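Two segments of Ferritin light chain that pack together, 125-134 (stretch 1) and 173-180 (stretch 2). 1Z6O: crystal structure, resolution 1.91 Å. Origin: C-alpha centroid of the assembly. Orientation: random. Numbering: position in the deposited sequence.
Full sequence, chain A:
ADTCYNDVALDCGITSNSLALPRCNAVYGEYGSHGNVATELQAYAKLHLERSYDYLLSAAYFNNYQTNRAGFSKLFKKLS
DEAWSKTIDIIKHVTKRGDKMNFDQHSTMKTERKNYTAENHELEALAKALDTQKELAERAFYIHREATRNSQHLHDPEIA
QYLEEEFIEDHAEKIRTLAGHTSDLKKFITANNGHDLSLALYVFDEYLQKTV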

# COMPACT_ATOMS: atom_id res chain seq x y z
N ALA A 125 14.05 -24.99 48.09
CA ALA A 125 12.97 -24.13 47.59
C ALA A 125 12.14 -24.83 46.52
O ALA A 125 10.91 -24.73 46.53
N LEU A 126 12.79 -25.52 45.59
CA LEU A 126 12.06 -26.24 44.55
C LEU A 126 11.26 -27.39 45.15
O LEU A 126 10.14 -27.68 44.71
N ALA A 127 11.84 -28.06 46.15
CA ALA A 127 11.15 -29.18 46.80
C ALA A 127 9.88 -28.69 47.48
O ALA A 127 8.84 -29.35 47.42
N LYS A 128 9.96 -27.54 48.14
CA LYS A 128 8.79 -26.98 48.81
C LYS A 128 7.76 -26.53 47.77
O LYS A 128 6.57 -26.70 47.97
N ALA A 129 8.22 -25.95 46.66
CA ALA A 129 7.29 -25.53 45.62
C ALA A 129 6.56 -26.77 45.08
O ALA A 129 5.35 -26.76 44.87
N LEU A 130 7.32 -27.85 44.86
CA LEU A 130 6.73 -29.08 44.35
C LEU A 130 5.68 -29.60 45.34
O LEU A 130 4.55 -29.92 44.94
N ASP A 131 6.02 -29.67 46.63
CA ASP A 131 5.07 -30.14 47.64
C ASP A 131 3.81 -29.28 47.71
O ASP A 131 2.70 -29.80 47.82
N THR A 132 3.96 -27.96 47.68
CA THR A 132 2.79 -27.10 47.77
C THR A 132 1.91 -27.20 46.52
O THR A 132 0.69 -27.07 46.62
N GLN A 133 2.51 -27.42 45.35
CA GLN A 133 1.70 -27.57 44.14
C GLN A 133 0.97 -28.92 44.19
O GLN A 133 -0.19 -29.01 43.79
N LYS A 134 1.62 -29.97 44.70
CA LYS A 134 0.94 -31.26 44.83
C LYS A 134 -0.23 -31.12 45.81
O LYS A 134 -1.27 -31.75 45.63
N GLU A 173 1.03 -30.34 34.55
CA GLU A 173 2.17 -29.73 33.87
C GLU A 173 3.12 -29.06 34.85
O GLU A 173 4.35 -29.21 34.75
N LYS A 174 2.57 -28.30 35.79
CA LYS A 174 3.41 -27.60 36.77
C LYS A 174 4.18 -28.56 37.66
O LYS A 174 5.35 -28.34 37.97
N ILE A 175 3.50 -29.61 38.11
CA ILE A 175 4.12 -30.58 38.99
C ILE A 175 5.22 -31.34 38.24
O ILE A 175 6.30 -31.56 38.77
N ARG A 176 4.96 -31.71 36.99
CA ARG A 176 5.98 -32.41 36.21
C ARG A 176 7.20 -31.50 36.00
O ARG A 176 8.34 -31.95 36.08
N THR A 177 6.95 -30.23 35.73
CA THR A 177 8.05 -29.27 35.52
C THR A 177 8.91 -29.14 36.78
O THR A 177 10.14 -29.22 36.72
N LEU A 178 8.26 -28.93 37.93
CA LEU A 178 8.99 -28.79 39.19
C LEU A 178 9.71 -30.08 39.58
O LEU A 178 10.82 -30.03 40.10
N ALA A 179 9.08 -31.23 39.33
CA ALA A 179 9.73 -32.50 39.66
C ALA A 179 11.01 -32.63 38.81
O ALA A 179 12.04 -33.10 39.29
N GLY A 180 10.91 -32.23 37.54
CA GLY A 180 12.08 -32.29 36.67
C GLY A 180 13.19 -31.38 37.19
O GLY A 180 14.37 -31.76 37.15

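No direct hydrogen bond joins these two stretches; the polar ends of Gln 133 and Lys 174 are linked by two waters. Gln 133 (chi1 m, chi2 m) and Lys 174 (chi1 m, then extended, all t) both point toward the opposite helix, and Gln 133 NE2 lies 3.3 Å from Lys 174 CD, so the amide rests against the aliphatic part of the lysine. One water accepts hydrogen bonds from Gln 133 NE2 at 2.7 Å and Lys 174 NZ at 2.8 Å; two donors are thus joined by a partner that accepts from both. A second bridges weakly, donating to Gln 133 OE1 at 3.4 Å and accepting from Lys 174 NZ at 3.3 Å.

The rest is mostly packing of apolar groups, between nearly antiparallel helices whose axes approach to 9.2 Å. Leu 178 (m, t) points toward the other helix and is the residue most covered: its CD1 lies 3.7 Å from Gln 133 CG and 4.1 Å from Ala 129 CB, whose short methyl also points toward the other helix. Leu 130 (t, p) leaves its backbone sideways, yet its end turns inward, placing CD1 3.6 Å from Ile 175 O and 4.0 Å from Leu 178 CB. Ile 175 (m, t) likewise reaches inward, its CD1 4.1 Å from Lys 134 CG, where the long lysine offers methylenes for packing. Branched and apolar, both bring methyls across from a sideways start, Leu 130 CD1 lying 3.9 Å from Ile 175 CG2.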

# COMPACT_ATOMS: atom_id res chain seq x y z
CB ALA A 125 13.56 -22.81 47.03
CB LEU A 126 13.02 -26.79 43.49
CG LEU A 126 13.76 -25.77 42.61
CD1 LEU A 126 14.81 -26.51 41.79
CD2 LEU A 126 12.80 -25.06 41.70
CB ALA A 127 12.07 -29.83 47.86
CB LYS A 128 9.19 -25.78 49.68
CG LYS A 128 8.09 -25.34 50.67
CD LYS A 128 7.88 -26.42 51.73
CE LYS A 128 7.18 -25.91 53.00
NZ LYS A 128 5.74 -25.56 52.81
CB ALA A 129 8.03 -24.82 44.48
CB LEU A 130 7.82 -30.15 44.14
CG LEU A 130 7.36 -31.55 43.70
CD1 LEU A 130 6.65 -31.47 42.33
CD2 LEU A 130 8.60 -32.47 43.60
CB ASP A 131 5.69 -30.15 49.05
CG ASP A 131 6.78 -31.20 49.21
OD1 ASP A 131 6.73 -32.25 48.54
OD2 ASP A 131 7.69 -30.97 50.04
CB THR A 132 3.16 -25.61 48.04
OG1 THR A 132 4.02 -25.13 47.01
CG2 THR A 132 3.87 -25.48 49.38
CB GLN A 133 2.56 -27.45 42.87
CG GLN A 133 3.05 -25.99 42.62
CD GLN A 133 1.91 -25.06 42.23
OE1 GLN A 133 1.72 -23.98 42.80
NE2 GLN A 133 1.15 -25.47 41.24
CB LYS A 134 1.90 -32.35 45.33
CG LYS A 134 2.91 -32.83 44.28
CD LYS A 134 3.69 -34.05 44.81
CE LYS A 134 4.73 -34.50 43.77
NZ LYS A 134 5.39 -35.79 44.15
CB GLU A 173 1.69 -28.67 32.87
CG GLU A 173 0.86 -29.20 31.71
CD GLU A 173 1.66 -30.11 30.79
OE1 GLU A 173 2.87 -29.84 30.59
OE2 GLU A 173 1.08 -31.08 30.25
CB LYS A 174 2.58 -26.69 37.68
CG LYS A 174 2.13 -25.38 37.06
CD LYS A 174 1.42 -24.53 38.13
CE LYS A 174 0.99 -23.17 37.60
NZ LYS A 174 0.31 -22.34 38.65
CB ILE A 175 3.05 -31.54 39.56
CG1 ILE A 175 2.23 -30.77 40.62
CG2 ILE A 175 3.69 -32.80 40.16
CD1 ILE A 175 0.90 -31.44 41.00
CB ARG A 176 5.41 -32.85 34.86
CG ARG A 176 6.48 -33.41 33.89
CD ARG A 176 7.22 -34.64 34.48
NE ARG A 176 8.21 -35.13 33.51
CZ ARG A 176 9.42 -34.59 33.34
NH1 ARG A 176 9.80 -33.55 34.08
NH2 ARG A 176 10.22 -35.05 32.38
CB THR A 177 7.50 -27.89 35.12
OG1 THR A 177 6.84 -28.00 33.86
CG2 THR A 177 8.64 -26.86 35.00
CB LEU A 178 8.02 -28.36 40.31
CG LEU A 178 7.51 -26.92 40.16
CD1 LEU A 178 6.37 -26.65 41.15
CD2 LEU A 178 8.67 -25.95 40.42
CB ALA A 179 8.80 -33.69 39.38
O HOH W 1 0.50 -21.04 41.71
O HOH W 2 -0.98 -23.92 40.55